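Local atomic coordinates of glycosyl hydrolase family 62 protein (PDB entry 5B6T), a protein that probably releases alpha-L-arabinofuranosyl side groups from arabinoxylan as a glycoside hydrolase family 62 enzyme. Residues W222-T227 with A239-N244; N191-A196 with L210-I215; F5-S10 with P245-N250. All blocks are in the same frame, centred on the assembly; numbering follows the deposited sequence.

Interaction 1. Residues W222-T227 with A239-N244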
loop_
_atom_site.group_PDB
_atom_site.type_symbol
_atom_site.label_atom_id
_atom_site.label_comp_id
_atom_site.label_asym_id
_atom_site.label_seq_id
_atom_site.Cartn_x
_atom_site.Cartn_y
_atom_site.Cartn_z
ATOM N N TRP A 222 7.412 7.106 -8.633
ATOM C CA TRP A 222 6.302 8.049 -8.644
ATOM C C TRP A 222 4.985 7.311 -8.770
ATOM O O TRP A 222 4.980 6.113 -9.040
ATOM C CB TRP A 222 6.459 9.081 -9.769
ATOM C CG TRP A 222 6.375 8.548 -11.191
ATOM C CD1 TRP A 222 7.225 7.677 -11.794
ATOM C CD2 TRP A 222 5.381 8.888 -12.165
ATOM N NE1 TRP A 222 6.827 7.467 -13.096
ATOM C CE2 TRP A 222 5.688 8.173 -13.343
ATOM C CE3 TRP A 222 4.266 9.736 -12.161
ATOM C CZ2 TRP A 222 4.924 8.284 -14.497
ATOM C CZ3 TRP A 222 3.507 9.839 -13.286
ATOM C CH2 TRP A 222 3.840 9.129 -14.456
ATOM N N PHE A 223 3.877 8.031 -8.595
ATOM C CA PHE A 223 2.532 7.476 -8.701
ATOM C C PHE A 223 1.697 8.052 -9.809
ATOM O O PHE A 223 1.658 9.270 -9.998
ATOM C CB PHE A 223 1.742 7.612 -7.367
ATOM C CG PHE A 223 2.179 6.600 -6.367
ATOM C CD1 PHE A 223 3.281 6.860 -5.529
ATOM C CD2 PHE A 223 1.597 5.358 -6.352
ATOM C CE1 PHE A 223 3.713 5.896 -4.647
ATOM C CE2 PHE A 223 2.053 4.384 -5.483
ATOM C CZ PHE A 223 3.124 4.648 -4.655
ATOM N N ARG A 224 1.006 7.142 -10.500
ATOM C CA ARG A 224 -0.020 7.472 -11.479
ATOM C C ARG A 224 -1.378 7.214 -10.895
ATOM O O ARG A 224 -1.511 6.429 -9.963
ATOM C CB ARG A 224 0.190 6.642 -12.746
ATOM C CG ARG A 224 1.555 6.888 -13.395
ATOM C CD ARG A 224 1.836 5.988 -14.577
ATOM N NE ARG A 224 0.977 6.267 -15.723
ATOM C CZ ARG A 224 0.605 5.361 -16.637
ATOM N NH1 ARG A 224 1.035 4.098 -16.560
ATOM N NH2 ARG A 224 -0.193 5.716 -17.634
ATOM N N SER A 225 -2.400 7.861 -11.458
ATOM C CA SER A 225 -3.767 7.728 -10.950
ATOM C C SER A 225 -4.788 7.680 -12.067
ATOM O O SER A 225 -4.611 8.307 -13.132
ATOM C CB SER A 225 -4.109 8.885 -10.011
ATOM O OG SER A 225 -3.946 10.162 -10.646
ATOM N N TRP A 226 -5.867 6.958 -11.766
ATOM C CA TRP A 226 -7.004 6.761 -12.664
ATOM C C TRP A 226 -8.261 6.741 -11.835
ATOM O O TRP A 226 -8.220 6.462 -10.630
ATOM C CB TRP A 226 -6.916 5.409 -13.384
ATOM C CG TRP A 226 -5.758 5.174 -14.262
ATOM C CD1 TRP A 226 -5.744 5.239 -15.629
ATOM C CD2 TRP A 226 -4.440 4.766 -13.884
ATOM N NE1 TRP A 226 -4.521 4.908 -16.122
ATOM C CE2 TRP A 226 -3.688 4.629 -15.073
ATOM C CE3 TRP A 226 -3.812 4.509 -12.662
ATOM C CZ2 TRP A 226 -2.336 4.258 -15.070
ATOM C CZ3 TRP A 226 -2.478 4.128 -12.679
ATOM C CH2 TRP A 226 -1.780 3.988 -13.862
ATOM N N THR A 227 -9.398 6.957 -12.496
ATOM C CA THR A 227 -10.705 6.748 -11.846
ATOM C C THR A 227 -11.625 5.909 -12.709
ATOM O O THR A 227 -11.423 5.789 -13.931
ATOM C CB THR A 227 -11.438 8.068 -11.538
ATOM O OG1 THR A 227 -11.699 8.754 -12.781
ATOM C CG2 THR A 227 -10.596 8.965 -10.632
ATOM N N ALA A 239 -4.481 11.763 -13.053
ATOM C CA ALA A 239 -3.157 12.370 -13.143
ATOM C C ALA A 239 -2.161 11.233 -13.309
ATOM O O ALA A 239 -1.759 10.563 -12.354
ATOM C CB ALA A 239 -2.862 13.201 -11.910
ATOM N N ASP A 240 -1.800 10.946 -14.553
ATOM C CA ASP A 240 -1.056 9.694 -14.874
ATOM C C ASP A 240 0.168 9.924 -15.757
ATOM O O ASP A 240 0.694 8.985 -16.355
ATOM C CB ASP A 240 -1.995 8.653 -15.494
ATOM C CG ASP A 240 -2.196 8.863 -16.978
ATOM O OD1 ASP A 240 -2.299 10.051 -17.375
ATOM O OD2 ASP A 240 -2.243 7.854 -17.720
ATOM N N GLN A 241 0.654 11.171 -15.808
ATOM C CA GLN A 241 1.807 11.490 -16.636
ATOM C C GLN A 241 2.889 12.162 -15.817
ATOM O O GLN A 241 2.623 12.758 -14.770
ATOM C CB GLN A 241 1.370 12.369 -17.816
ATOM C CG GLN A 241 0.313 11.726 -18.714
ATOM C CD GLN A 241 0.799 10.464 -19.415
ATOM O OE1 GLN A 241 2.006 10.301 -19.688
ATOM N NE2 GLN A 241 -0.121 9.534 -19.666
ATOM N N GLU A 242 4.125 12.055 -16.272
ATOM C CA GLU A 242 5.223 12.706 -15.551
ATOM C C GLU A 242 4.977 14.209 -15.336
ATOM O O GLU A 242 5.290 14.752 -14.268
ATOM C CB GLU A 242 6.572 12.443 -16.205
ATOM C CG GLU A 242 6.967 10.982 -16.093
ATOM C CD GLU A 242 8.369 10.670 -16.552
ATOM O OE1 GLU A 242 9.113 11.596 -16.959
ATOM O OE2 GLU A 242 8.743 9.478 -16.435
ATOM N N SER A 243 4.361 14.854 -16.328
ATOM C CA SER A 243 4.010 16.293 -16.240
ATOM C C SER A 243 2.686 16.612 -15.515
ATOM O O SER A 243 2.341 17.790 -15.276
ATOM C CB SER A 243 3.982 16.885 -17.652
ATOM O OG SER A 243 3.002 16.237 -18.415
ATOM N N ASN A 244 1.924 15.567 -15.204
ATOM C CA ASN A 244 0.719 15.687 -14.407
ATOM C C ASN A 244 0.553 14.413 -13.563
ATOM O O ASN A 244 -0.267 13.554 -13.866
ATOM C CB ASN A 244 -0.522 15.987 -15.232
ATOM C CG ASN A 244 -1.725 16.201 -14.357
ATOM O OD1 ASN A 244 -1.624 16.852 -13.303
ATOM N ND2 ASN A 244 -2.869 15.647 -14.756
HETATM O O HOH W 1 -3.676 5.592 -18.864
#

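Interaction 2. Residues N191-A196 with L210-I215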
loop_
_atom_site.group_PDB
_atom_site.type_symbol
_atom_site.label_atom_id
_atom_site.label_comp_id
_atom_site.label_asym_id
_atom_site.label_seq_id
_atom_site.Cartn_x
_atom_site.Cartn_y
_atom_site.Cartn_z
ATOM N N ASN A 191 7.922 -0.503 -16.441
ATOM C CA ASN A 191 8.225 0.644 -15.583
ATOM C C ASN A 191 7.041 1.606 -15.457
ATOM O O ASN A 191 6.949 2.299 -14.478
ATOM C CB ASN A 191 9.445 1.386 -16.110
ATOM C CG ASN A 191 10.757 0.691 -15.751
ATOM O OD1 ASN A 191 10.778 -0.369 -15.155
ATOM N ND2 ASN A 191 11.858 1.331 -16.099
ATOM N N ARG A 192 6.152 1.634 -16.438
ATOM C CA ARG A 192 4.993 2.524 -16.407
ATOM C C ARG A 192 3.894 2.028 -15.469
ATOM O O ARG A 192 3.050 2.816 -15.039
ATOM C CB ARG A 192 4.402 2.703 -17.804
ATOM C CG ARG A 192 5.299 3.422 -18.783
ATOM C CD ARG A 192 5.342 4.904 -18.505
ATOM N NE ARG A 192 4.084 5.566 -18.852
ATOM C CZ ARG A 192 3.814 6.872 -18.725
ATOM N NH1 ARG A 192 4.697 7.737 -18.205
ATOM N NH2 ARG A 192 2.612 7.291 -19.108
ATOM N N LEU A 193 3.913 0.741 -15.126
ATOM C CA LEU A 193 2.856 0.146 -14.293
ATOM C C LEU A 193 3.508 -0.952 -13.465
ATOM O O LEU A 193 3.345 -2.152 -13.709
ATOM C CB LEU A 193 1.731 -0.376 -15.179
ATOM C CG LEU A 193 0.414 -0.686 -14.472
ATOM C CD1 LEU A 193 -0.336 0.590 -14.127
ATOM C CD2 LEU A 193 -0.457 -1.607 -15.316
ATOM N N PHE A 194 4.296 -0.517 -12.485
ATOM C CA PHE A 194 5.292 -1.410 -11.897
ATOM C C PHE A 194 4.795 -2.210 -10.705
ATOM O O PHE A 194 4.809 -3.437 -10.737
ATOM C CB PHE A 194 6.571 -0.649 -11.571
ATOM C CG PHE A 194 7.729 -1.554 -11.256
ATOM C CD1 PHE A 194 8.245 -2.402 -12.228
ATOM C CD2 PHE A 194 8.304 -1.555 -10.011
ATOM C CE1 PHE A 194 9.299 -3.256 -11.925
ATOM C CE2 PHE A 194 9.371 -2.387 -9.713
ATOM C CZ PHE A 194 9.861 -3.248 -10.663
ATOM N N GLU A 195 4.362 -1.549 -9.643
ATOM C CA GLU A 195 3.853 -2.292 -8.477
ATOM C C GLU A 195 3.058 -1.349 -7.576
ATOM O O GLU A 195 2.757 -0.216 -7.980
ATOM C CB GLU A 195 5.026 -2.927 -7.721
ATOM C CG GLU A 195 6.043 -1.925 -7.180
ATOM C CD GLU A 195 7.346 -2.524 -6.688
ATOM O OE1 GLU A 195 7.561 -3.740 -6.682
ATOM O OE2 GLU A 195 8.241 -1.763 -6.240
ATOM N N ALA A 196 2.647 -1.842 -6.417
ATOM C CA ALA A 196 2.108 -1.018 -5.333
ATOM C C ALA A 196 0.833 -0.286 -5.730
ATOM O O ALA A 196 0.710 0.931 -5.561
ATOM C CB ALA A 196 3.160 -0.043 -4.830
ATOM N N LEU A 210 -7.770 4.549 -8.544
ATOM C CA LEU A 210 -6.633 3.611 -8.638
ATOM C C LEU A 210 -5.336 4.421 -8.642
ATOM O O LEU A 210 -5.181 5.337 -9.445
ATOM C CB LEU A 210 -6.705 2.823 -9.950
ATOM C CG LEU A 210 -5.481 1.983 -10.326
ATOM C CD1 LEU A 210 -5.257 0.845 -9.352
ATOM C CD2 LEU A 210 -5.663 1.452 -11.750
ATOM N N LEU A 211 -4.426 4.089 -7.722
ATOM C CA LEU A 211 -3.063 4.595 -7.726
ATOM C C LEU A 211 -2.148 3.442 -8.030
ATOM O O LEU A 211 -2.432 2.305 -7.671
ATOM C CB LEU A 211 -2.668 5.167 -6.352
ATOM C CG LEU A 211 -3.661 6.157 -5.742
ATOM C CD1 LEU A 211 -3.226 6.586 -4.341
ATOM C CD2 LEU A 211 -3.915 7.361 -6.666
ATOM N N HIS A 212 -1.039 3.713 -8.704
ATOM C CA HIS A 212 -0.104 2.626 -9.004
ATOM C C HIS A 212 1.284 3.249 -9.152
ATOM O O HIS A 212 1.419 4.310 -9.752
ATOM C CB HIS A 212 -0.530 1.927 -10.320
ATOM C CG HIS A 212 -0.039 0.540 -10.491
ATOM N ND1 HIS A 212 1.286 0.215 -10.716
ATOM C CD2 HIS A 212 -0.720 -0.630 -10.521
ATOM C CE1 HIS A 212 1.396 -1.098 -10.834
ATOM N NE2 HIS A 212 0.194 -1.627 -10.751
ATOM N N GLU A 213 2.287 2.581 -8.584
ATOM C CA GLU A 213 3.675 3.034 -8.656
ATOM C C GLU A 213 4.306 2.750 -10.020
ATOM O O GLU A 213 3.992 1.726 -10.664
ATOM C CB GLU A 213 4.524 2.384 -7.565
ATOM C CG GLU A 213 5.840 3.090 -7.332
ATOM C CD GLU A 213 6.634 2.556 -6.148
ATOM O OE1 GLU A 213 6.037 1.949 -5.222
ATOM O OE2 GLU A 213 7.876 2.811 -6.139
ATOM N N ALA A 214 5.171 3.671 -10.434
ATOM C CA ALA A 214 5.899 3.600 -11.686
ATOM C C ALA A 214 7.339 4.018 -11.416
ATOM O O ALA A 214 7.652 4.623 -10.402
ATOM C CB ALA A 214 5.275 4.554 -12.700
ATOM N N ILE A 215 8.218 3.656 -12.341
ATOM C CA ILE A 215 9.606 4.058 -12.333
ATOM C C ILE A 215 9.766 4.983 -13.533
ATOM O O ILE A 215 9.634 4.541 -14.683
ATOM C CB ILE A 215 10.544 2.845 -12.483
ATOM C CG1 ILE A 215 10.279 1.795 -11.391
ATOM C CG2 ILE A 215 12.000 3.267 -12.511
ATOM C CD1 ILE A 215 11.036 0.512 -11.606
HETATM O O HOH W 2 11.612 3.958 -16.527
HETATM O O HOH W 3 1.571 3.092 -12.604
HETATM O O HOH W 4 7.798 0.086 -4.297
#

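Interaction 3. Residues F5-S10 with P245-N250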
loop_
_atom_site.group_PDB
_atom_site.type_symbol
_atom_site.label_atom_id
_atom_site.label_comp_id
_atom_site.label_asym_id
_atom_site.label_seq_id
_atom_site.Cartn_x
_atom_site.Cartn_y
_atom_site.Cartn_z
ATOM N N PHE A 5 -2.607 17.377 -8.793
ATOM C CA PHE A 5 -2.278 17.354 -7.374
ATOM C C PHE A 5 -1.038 18.138 -7.046
ATOM O O PHE A 5 -0.102 18.200 -7.812
ATOM C CB PHE A 5 -2.111 15.895 -6.909
ATOM C CG PHE A 5 -3.353 15.109 -7.069
ATOM C CD1 PHE A 5 -4.307 15.103 -6.064
ATOM C CD2 PHE A 5 -3.661 14.508 -8.288
ATOM C CE1 PHE A 5 -5.509 14.432 -6.255
ATOM C CE2 PHE A 5 -4.857 13.854 -8.465
ATOM C CZ PHE A 5 -5.768 13.812 -7.444
ATOM N N ARG A 6 -1.057 18.752 -5.867
ATOM C CA ARG A 6 0.122 19.333 -5.262
ATOM C C ARG A 6 0.174 18.942 -3.799
ATOM O O ARG A 6 -0.856 18.847 -3.126
ATOM C CB ARG A 6 0.144 20.857 -5.422
ATOM C CG ARG A 6 0.508 21.192 -6.867
ATOM C CD ARG A 6 0.930 22.628 -7.064
ATOM N NE ARG A 6 1.967 23.018 -6.115
ATOM C CZ ARG A 6 3.263 22.732 -6.175
ATOM N NH1 ARG A 6 3.805 22.035 -7.162
ATOM N NH2 ARG A 6 4.042 23.198 -5.205
ATOM N N TRP A 7 1.389 18.747 -3.305
ATOM C CA TRP A 7 1.599 18.222 -1.945
ATOM C C TRP A 7 2.681 18.996 -1.223
ATOM O O TRP A 7 3.603 19.568 -1.840
ATOM C CB TRP A 7 2.065 16.755 -1.962
ATOM C CG TRP A 7 1.258 15.839 -2.802
ATOM C CD1 TRP A 7 1.482 15.538 -4.108
ATOM C CD2 TRP A 7 0.099 15.094 -2.398
ATOM N NE1 TRP A 7 0.535 14.650 -4.539
ATOM C CE2 TRP A 7 -0.326 14.361 -3.514
ATOM C CE3 TRP A 7 -0.627 14.991 -1.208
ATOM C CZ2 TRP A 7 -1.451 13.519 -3.478
ATOM C CZ3 TRP A 7 -1.719 14.148 -1.152
ATOM C CH2 TRP A 7 -2.127 13.415 -2.294
ATOM N N SER A 8 2.610 18.914 0.106
ATOM C CA SER A 8 3.688 19.307 1.002
ATOM C C SER A 8 4.095 18.084 1.819
ATOM O O SER A 8 3.243 17.445 2.454
ATOM C CB SER A 8 3.242 20.430 1.949
ATOM O OG SER A 8 4.286 20.726 2.873
ATOM N N SER A 9 5.382 17.762 1.785
ATOM C CA SER A 9 5.908 16.606 2.482
ATOM C C SER A 9 6.554 16.964 3.793
ATOM O O SER A 9 7.306 17.948 3.896
ATOM C CB SER A 9 6.943 15.868 1.645
ATOM O OG SER A 9 7.393 14.688 2.337
ATOM N N SER A 10 6.282 16.136 4.788
ATOM C CA SER A 10 7.080 16.094 6.009
ATOM C C SER A 10 8.492 15.640 5.724
ATOM O O SER A 10 8.799 15.178 4.628
ATOM C CB SER A 10 6.463 15.105 6.991
ATOM O OG SER A 10 6.672 13.760 6.562
ATOM N N PRO A 245 1.371 14.288 -12.514
ATOM C CA PRO A 245 1.457 13.010 -11.795
ATOM C C PRO A 245 0.510 12.976 -10.601
ATOM O O PRO A 245 0.087 14.023 -10.123
ATOM C CB PRO A 245 2.903 13.000 -11.328
ATOM C CG PRO A 245 3.213 14.444 -11.059
ATOM C CD PRO A 245 2.480 15.191 -12.142
ATOM N N PHE A 246 0.218 11.795 -10.053
ATOM C CA PHE A 246 -0.488 11.810 -8.791
ATOM C C PHE A 246 0.477 12.349 -7.732
ATOM O O PHE A 246 0.149 13.279 -7.000
ATOM C CB PHE A 246 -1.023 10.425 -8.411
ATOM C CG PHE A 246 -1.759 10.438 -7.124
ATOM C CD1 PHE A 246 -3.048 10.969 -7.049
ATOM C CD2 PHE A 246 -1.150 9.955 -5.966
ATOM C CE1 PHE A 246 -3.733 11.006 -5.831
ATOM C CE2 PHE A 246 -1.808 10.000 -4.745
ATOM C CZ PHE A 246 -3.111 10.522 -4.679
ATOM N N ALA A 247 1.664 11.751 -7.645
ATOM C CA ALA A 247 2.672 12.187 -6.684
ATOM C C ALA A 247 4.041 11.841 -7.256
ATOM O O ALA A 247 4.277 10.707 -7.652
ATOM C CB ALA A 247 2.452 11.526 -5.328
ATOM N N ARG A 248 4.926 12.826 -7.284
ATOM C CA ARG A 248 6.231 12.712 -7.918
ATOM C C ARG A 248 7.077 13.881 -7.413
ATOM O O ARG A 248 6.525 14.842 -6.889
ATOM C CB ARG A 248 6.066 12.795 -9.437
ATOM C CG ARG A 248 7.348 12.529 -10.242
ATOM C CD ARG A 248 7.032 12.238 -11.710
ATOM N NE ARG A 248 8.270 12.045 -12.445
ATOM C CZ ARG A 248 8.894 12.960 -13.201
ATOM N NH1 ARG A 248 8.384 14.165 -13.445
ATOM N NH2 ARG A 248 10.064 12.637 -13.745
ATOM N N ALA A 249 8.393 13.801 -7.524
ATOM C CA ALA A 249 9.224 14.908 -7.037
ATOM C C ALA A 249 8.760 16.263 -7.566
ATOM O O ALA A 249 8.900 17.271 -6.853
ATOM C CB ALA A 249 10.677 14.676 -7.414
ATOM N N ASN A 250 8.217 16.309 -8.785
ATOM C CA ASN A 250 7.845 17.594 -9.387
ATOM C C ASN A 250 6.500 18.159 -8.955
ATOM O O ASN A 250 6.115 19.241 -9.416
ATOM C CB ASN A 250 7.952 17.580 -10.924
ATOM C CG ASN A 250 6.958 16.624 -11.571
ATOM O OD1 ASN A 250 6.709 15.573 -11.034
ATOM N ND2 ASN A 250 6.421 16.971 -12.736
HETATM O O HOH W 5 -0.589 16.631 -10.707
#

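Interaction 1. Residues W222-T227 with A239-N244
Arg224 of strand 221-228 grips Asp240, in the loop after strand 236-237, side-on with two nitrogens. NE donates to the backbone oxygen Asp240 O at 2.8 Å, and Arg224 NH2 forms a salt bridge with Asp240 OD2 at 3.0 Å, meeting that oxygen from above the carboxylate plane. A bend at chi3 (68°) turns NE toward the loop carbonyl; NH1 reaches back to Arg192 O, so each guanidinium nitrogen has a partner, while Trp226 CZ2 sits over the centre of one guanidinium face. Next door, Ser225 grips Ala239 O twice: Ser225 N at 2.9 Å and Ser225 OG at 2.8 Å approach from the same face of the carbonyl plane. These bonds fasten the loop to one blade of the five-bladed beta-propeller, beside its edge strand 236-237. The packing is tight around Trp222, whose indole is sandwiched between Glu242 CG and, on the opposite face, Arg224 CG, both offset toward the rim. Glu242 CG lies 4.2 Å from the centroid of the six-membered ring of Trp222, a CH-pi contact, with the carboxylate plane 88° from the ring; Glu242 OE1 turns to Ser217. The looser side is wetter: a water accepts from Trp226 NE1 and donates to Asp240 OD2, and Gln241, partly exposed, gives only a weak bond to Asp240 OD1 while its OE1 takes Arg192 NH2. An alanine in place of Arg224 would probably leave the Asp240 carboxylate without its cation, Asp240 O and Arg192 O without these donors, and a gap against one face of Trp222. With arginine, water and amide all directed at it, the buried Asp240 carboxylate is likely to remain ionised.

Interaction 2. Residues N191-A196 with L210-I215
Glu195 and Glu213 form an antiparallel hydrogen-bonded pair in which Glu213 N donates to Glu195 O at 2.9 Å, while Phe194 N and, weakly, Glu195 N both point to Glu213 O, a classic beta bulge. Further along, Ile215 N donates to Asn191 O at 2.8 Å. Glu213 O also accepts from the His212 side chain: ND1 reaches it at 3.1 Å, with the oxygen close to the imidazole plane, which helps fix the ring's rotation. Leu193 CD1 lies over the centre of that ring, 3.7 Å from the His212 centroid, in a CH-pi contact. A second CH-pi contact forms at the Phe194 ring: Ile215 CD1 stands over its centre, 3.7 Å from the centroid and 9° off the normal. The same Ile215 methyl also touches Asn191 OD1. The two strands, 195-202 and 207-215, are a beta hairpin within one blade of the five-bladed propeller, and Glu195 and Glu213 project from the same face of it. Their carboxylates are close, Glu195 OE2 to Glu213 OE1 4.4 Å; a water bonds to both of those oxygens, and Arg221 NH1 makes salt bridges with both side chains. Ser264 and His265 also hold Glu213. The Glu195 side chain comes within about 3 Å of a bound lead(II) ion and lies close to a glycerol, which may mark a pocket at this end of the hairpin. Ala196 CB packs against Glu213 OE1 at 3.5 Å.

Interaction 3. Residues F5-S10 with P245-N250
Phe246 O is gripped by Trp7 NE1 at 2.8 Å and also by Asn251 ND2. The indole bond is nearly straight (167°), and it lies in the carbonyl plane and in the plane of the Trp7 ring. Trp7, Phe246 and Phe5 form an aromatic cluster where the N-terminal strand 7-9, lying between strands 252-254 and 305-311 in the last blade of the five-bladed propeller, meets the loop coming from the blade before. Both aromatic pairs are edge-to-face. The edge of Phe246 is turned to the face of Phe5, centroids 4.7 Å apart and planes at 56°, with Phe246 CD1 3.7 Å from Phe5 CE2. Phe246 in turn offers its own face to the edge of Trp7 in an offset contact, Trp7 CZ2 lying 3.6 Å from Phe246 CZ. Phe246 CG stands anti to its backbone N (chi1 -179°), which sets CG on the side from which the ring meets both neighbours, and behind it Phe246 packs on Phe223 and Ser225. Phe246 and Ala247 both face Phe223 as a classic beta bulge. At the start of the N-terminal segment a water joins the two segments, accepting from Phe5 N at 2.9 Å and donating to Pro245 O at 2.8 Å. Beside the shared carbonyl, Ala247 CB lies 3.7 Å from Trp7 NE1.

In the fold
From the N terminus, residues 5-10 come first and meet their partner only at 245-250, so interaction 3 closes a loop of 234 residues. Interactions 1 and 2 are both nested within it, in series and without crossing. Interaction 2 closes the hairpin of strands 195-202 and 207-215, with 13 residues between its segments; interaction 1, opening at 222, closes a short loop of 11 residues that contains strand 236-237. Neighbouring strands 207-215 and 221-228 join these two contacts, as does Arg224 NH1 on Arg192 O. Backbone bonds of Phe223 with residues 246 and 247 lead on to interaction 3, tying this blade to the one built from strands near both chain ends.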